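Local coordinates for protein peptide synthetase, module 7 (Actinoplanes teichomyceticus, PDB 4TX3) that probably serves, as a condensation-type domain of a nonribosomal peptide synthetase, in building a peptide antibiotic, at residues E100-L103 and P104-A108; L114-L117 and T118-M121. All coordinates share one frame; numbering follows the deposited sequence.

Contact 1 of 2, residues E100-L103 and P104-A108; sequences EEDL and PARLA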
loop_
_atom_site.group_PDB
_atom_site.type_symbol
_atom_site.label_atom_id
_atom_site.label_comp_id
_atom_site.label_asym_id
_atom_site.label_seq_id
_atom_site.Cartn_x
_atom_site.Cartn_y
_atom_site.Cartn_z
ATOM N N GLU B 100 13.874 -25.403 -18.454
ATOM C CA GLU B 100 12.761 -24.534 -18.812
ATOM C C GLU B 100 11.563 -25.344 -19.309
ATOM O O GLU B 100 10.411 -24.990 -19.045
ATOM C CB GLU B 100 13.186 -23.511 -19.867
ATOM C CG GLU B 100 14.270 -22.556 -19.390
ATOM C CD GLU B 100 13.799 -21.646 -18.263
ATOM O OE1 GLU B 100 12.577 -21.416 -18.136
ATOM O OE2 GLU B 100 14.654 -21.149 -17.496
ATOM N N GLU B 101 11.834 -26.451 -19.989
ATOM C CA GLU B 101 10.772 -27.193 -20.654
ATOM C C GLU B 101 10.013 -28.101 -19.690
ATOM O O GLU B 101 8.806 -28.282 -19.847
ATOM C CB GLU B 101 11.339 -28.019 -21.818
ATOM C CG GLU B 101 12.600 -27.417 -22.461
ATOM C CD GLU B 101 12.351 -26.114 -23.232
ATOM O OE1 GLU B 101 11.219 -25.576 -23.207
ATOM O OE2 GLU B 101 13.307 -25.613 -23.862
ATOM N N ASP B 102 10.701 -28.666 -18.699
ATOM C CA ASP B 102 10.027 -29.551 -17.757
ATOM C C ASP B 102 9.438 -28.776 -16.569
ATOM O O ASP B 102 8.569 -29.295 -15.854
ATOM C CB ASP B 102 10.971 -30.666 -17.261
ATOM C CG ASP B 102 12.076 -30.163 -16.319
ATOM O OD1 ASP B 102 12.102 -28.970 -15.941
ATOM O OD2 ASP B 102 12.939 -30.987 -15.935
ATOM N N LEU B 103 9.910 -27.539 -16.376
ATOM C CA LEU B 103 9.535 -26.709 -15.218
ATOM C C LEU B 103 8.021 -26.496 -15.012
ATOM O O LEU B 103 7.537 -26.651 -13.883
ATOM C CB LEU B 103 10.232 -25.336 -15.294
ATOM C CG LEU B 103 10.012 -24.365 -14.116
ATOM C CD1 LEU B 103 10.505 -24.949 -12.790
ATOM C CD2 LEU B 103 10.660 -23.009 -14.375
ATOM N N PRO B 104 7.269 -26.145 -16.082
ATOM C CA PRO B 104 5.826 -25.963 -15.849
ATOM C C PRO B 104 5.163 -27.214 -15.263
ATOM O O PRO B 104 4.357 -27.102 -14.337
ATOM C CB PRO B 104 5.281 -25.666 -17.241
ATOM C CG PRO B 104 6.467 -25.128 -18.011
ATOM C CD PRO B 104 7.627 -25.913 -17.496
ATOM N N ALA B 105 5.524 -28.383 -15.781
ATOM C CA ALA B 105 5.030 -29.656 -15.261
ATOM C C ALA B 105 5.358 -29.838 -13.780
ATOM O O ALA B 105 4.503 -30.251 -12.990
ATOM C CB ALA B 105 5.607 -30.810 -16.066
ATOM N N ARG B 106 6.599 -29.537 -13.411
ATOM C CA ARG B 106 7.026 -29.650 -12.022
ATOM C C ARG B 106 6.282 -28.672 -11.094
ATOM O O ARG B 106 5.888 -29.046 -9.978
ATOM C CB ARG B 106 8.535 -29.426 -11.921
ATOM C CG ARG B 106 9.357 -30.521 -12.585
ATOM C CD ARG B 106 10.830 -30.340 -12.296
ATOM N NE ARG B 106 11.425 -31.591 -11.837
ATOM C CZ ARG B 106 12.270 -32.314 -12.554
ATOM N NH1 ARG B 106 12.630 -31.902 -13.758
ATOM N NH2 ARG B 106 12.766 -33.440 -12.060
ATOM N N LEU B 107 6.114 -27.429 -11.557
ATOM C CA LEU B 107 5.354 -26.412 -10.838
ATOM C C LEU B 107 3.920 -26.859 -10.577
ATOM O O LEU B 107 3.391 -26.696 -9.467
ATOM C CB LEU B 107 5.354 -25.103 -11.617
ATOM C CG LEU B 107 6.684 -24.375 -11.481
ATOM C CD1 LEU B 107 6.788 -23.195 -12.440
ATOM C CD2 LEU B 107 6.835 -23.929 -10.038
ATOM N N ALA B 108 3.303 -27.440 -11.604
ATOM C CA ALA B 108 1.924 -27.909 -11.520
ATOM C C ALA B 108 1.771 -29.054 -10.522
ATOM O O ALA B 108 0.849 -29.047 -9.706
ATOM C CB ALA B 108 1.426 -28.334 -12.887
#
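With chi1 at -177°, Leu103 swings CG across from its amide nitrogen, whereas Leu107, at -76°, sets CG opposite its carbonyl carbon; the two chains cross at a slant, and Leu103 CG comes to 3.8 Å from Leu107 CD1. The backbone makes the same one-turn step: Leu107 N gives a nearly straight hydrogen bond of 2.8 Å to Leu103 O, and Arg106 N gives one of 3.1 Å to Asp102 O, lying in the carbonyl plane. Pro104 sits in the first turn, where a backbone N-H would have no carbonyl of a preceding turn to bond, so its missing N-H costs the helix nothing; its CD lies 3.3 Å from Glu100 O and 3.5 Å from Leu103 CB. Along the flank, Asp102 pairs with Arg106 as an i to i+4 salt bridge. OD2 meets NH1 at the guanidinium edge with the two planes 76° apart, but the modelled separation is too short to be trusted in detail. Asp102 OD1 takes the Thr99 amide hydrogen. Leu103 and Leu107 both rest on Phe128, and Leu103 also touches Val136; an alanine in place of Leu103 would probably lose the contact with Leu107 CD1 and leave a gap against Phe128 and Val136. Regular i to i+4 bonds, a first-turn proline and leucines turned onto a sheet mark the start of an amphipathic helix in the alpha/beta layering of the condensation-domain fold.

Contact 2 of 2, residues L114-L117 and T118-M121; sequences LFDL and TRDM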
loop_
_atom_site.group_PDB
_atom_site.type_symbol
_atom_site.label_atom_id
_atom_site.label_comp_id
_atom_site.label_asym_id
_atom_site.label_seq_id
_atom_site.Cartn_x
_atom_site.Cartn_y
_atom_site.Cartn_z
ATOM N N LEU B 114 -1.923 -32.818 -2.548
ATOM C CA LEU B 114 -2.949 -32.626 -1.528
ATOM C C LEU B 114 -2.345 -32.509 -0.127
ATOM O O LEU B 114 -1.313 -33.115 0.157
ATOM C CB LEU B 114 -3.970 -33.768 -1.582
ATOM C CG LEU B 114 -4.735 -33.855 -2.910
ATOM C CD1 LEU B 114 -5.817 -34.909 -2.864
ATOM C CD2 LEU B 114 -5.315 -32.494 -3.305
ATOM N N PHE B 115 -2.970 -31.699 0.728
ATOM C CA PHE B 115 -2.592 -31.599 2.145
ATOM C C PHE B 115 -3.442 -32.531 2.999
ATOM O O PHE B 115 -4.637 -32.688 2.738
ATOM C CB PHE B 115 -2.755 -30.157 2.671
ATOM C CG PHE B 115 -1.832 -29.152 2.020
ATOM C CD1 PHE B 115 -2.209 -28.500 0.839
ATOM C CD2 PHE B 115 -0.599 -28.846 2.586
ATOM C CE1 PHE B 115 -1.374 -27.570 0.241
ATOM C CE2 PHE B 115 0.252 -27.910 1.986
ATOM C CZ PHE B 115 -0.134 -27.274 0.820
ATOM N N ASP B 116 -2.845 -33.141 4.020
ATOM C CA ASP B 116 -3.646 -33.691 5.132
ATOM C C ASP B 116 -3.530 -32.733 6.317
ATOM O O ASP B 116 -2.588 -32.814 7.115
ATOM C CB ASP B 116 -3.197 -35.107 5.505
ATOM C CG ASP B 116 -3.823 -35.616 6.808
ATOM O OD1 ASP B 116 -4.798 -35.020 7.330
ATOM O OD2 ASP B 116 -3.329 -36.634 7.324
ATOM N N LEU B 117 -4.497 -31.827 6.413
ATOM C CA LEU B 117 -4.480 -30.755 7.411
ATOM C C LEU B 117 -4.489 -31.231 8.874
ATOM O O LEU B 117 -4.300 -30.424 9.787
ATOM C CB LEU B 117 -5.669 -29.819 7.165
ATOM C CG LEU B 117 -5.599 -29.277 5.733
ATOM C CD1 LEU B 117 -6.922 -28.689 5.256
ATOM C CD2 LEU B 117 -4.483 -28.246 5.666
ATOM N N THR B 118 -4.695 -32.526 9.108
ATOM C CA THR B 118 -4.604 -33.032 10.481
ATOM C C THR B 118 -3.148 -33.254 10.913
ATOM O O THR B 118 -2.857 -33.253 12.099
ATOM C CB THR B 118 -5.405 -34.346 10.674
ATOM O OG1 THR B 118 -4.957 -35.338 9.745
ATOM C CG2 THR B 118 -6.859 -34.100 10.419
ATOM N N ARG B 119 -2.226 -33.429 9.968
ATOM C CA ARG B 119 -0.833 -33.646 10.346
ATOM C C ARG B 119 0.186 -32.827 9.543
ATOM O O ARG B 119 1.360 -32.825 9.883
ATOM C CB ARG B 119 -0.484 -35.147 10.254
ATOM C CG ARG B 119 -0.483 -35.766 8.848
ATOM C CD ARG B 119 -0.087 -37.255 8.892
ATOM N NE ARG B 119 -0.937 -38.007 9.822
ATOM C CZ ARG B 119 -1.933 -38.810 9.453
ATOM N NH1 ARG B 119 -2.196 -38.986 8.167
ATOM N NH2 ARG B 119 -2.659 -39.444 10.367
ATOM N N ASP B 120 -0.245 -32.128 8.495
ATOM C CA ASP B 120 0.676 -31.305 7.699
ATOM C C ASP B 120 0.513 -29.815 7.977
ATOM O O ASP B 120 -0.590 -29.347 8.227
ATOM C CB ASP B 120 0.467 -31.518 6.196
ATOM C CG ASP B 120 0.718 -32.944 5.748
ATOM O OD1 ASP B 120 1.479 -33.677 6.423
ATOM O OD2 ASP B 120 0.157 -33.322 4.689
ATOM N N MET B 121 1.605 -29.066 7.915
ATOM C CA MET B 121 1.512 -27.613 7.875
ATOM C C MET B 121 0.780 -27.204 6.580
ATOM O O MET B 121 0.950 -27.835 5.539
ATOM C CB MET B 121 2.905 -26.980 7.947
ATOM C CG MET B 121 3.777 -27.522 9.064
ATOM S SD MET B 121 3.373 -26.828 10.661
ATOM C CE MET B 121 4.186 -27.984 11.764
#
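An Asx motif closes this local turn, in the loop that leads from helix 103-112 to strand 123-129 in the condensation-domain fold. Its evidence is a set of bonds converging on Asp116: OD1 accepts Thr118 N at 3.1 Å, while the backbone O accepts both Arg119 N at 2.9 Å and Asp120 N at 2.8 Å. The i+3 bond defines a beta turn, and the i+4 bond extends it by one residue. A chi1 of 170° carries the Asp116 carboxylate forward over Thr118 and Arg119, where OD1 is also met by Thr118 OG1, in a hydrogen bond modelled too short for its length to carry weight. The other oxygen, OD2, lies over one face of the Arg119 guanidinium and reaches NH1 at 2.7 Å, a salt bridge with the two planes almost perpendicular (87°). Just before the turn, the Phe115 ring takes His40 edge-to-face and Arg124 as a cation-pi partner, and Phe115 O is hydrogen-bonded by Arg31. The turn is tied back once more by a side chain on its far limb: Asp120 OD2 receives the N-H of Asp116 at 3.1 Å, approached from 39° above the carboxylate plane.

In the fold
Contact 1 opens helix 103-112, and contact 2 shapes the loop that follows it. Strands 96-97 and 123-129 are parallel neighbours in the sheet, so the two contacts occupy the two ends of the helical link in a beta-alpha-beta crossover. Their centres are 24 Å apart and their nearest atoms about 9 Å, without touching. Each also meets strand 40-49 of the same sheet, contact 1 through the Glu100 salt bridge to Arg46 and contact 2 through Phe115 on His40. A sulfate ion, probably from the crystallisation liquor, lies about 4 Å from the Leu117 side chain in contact 2.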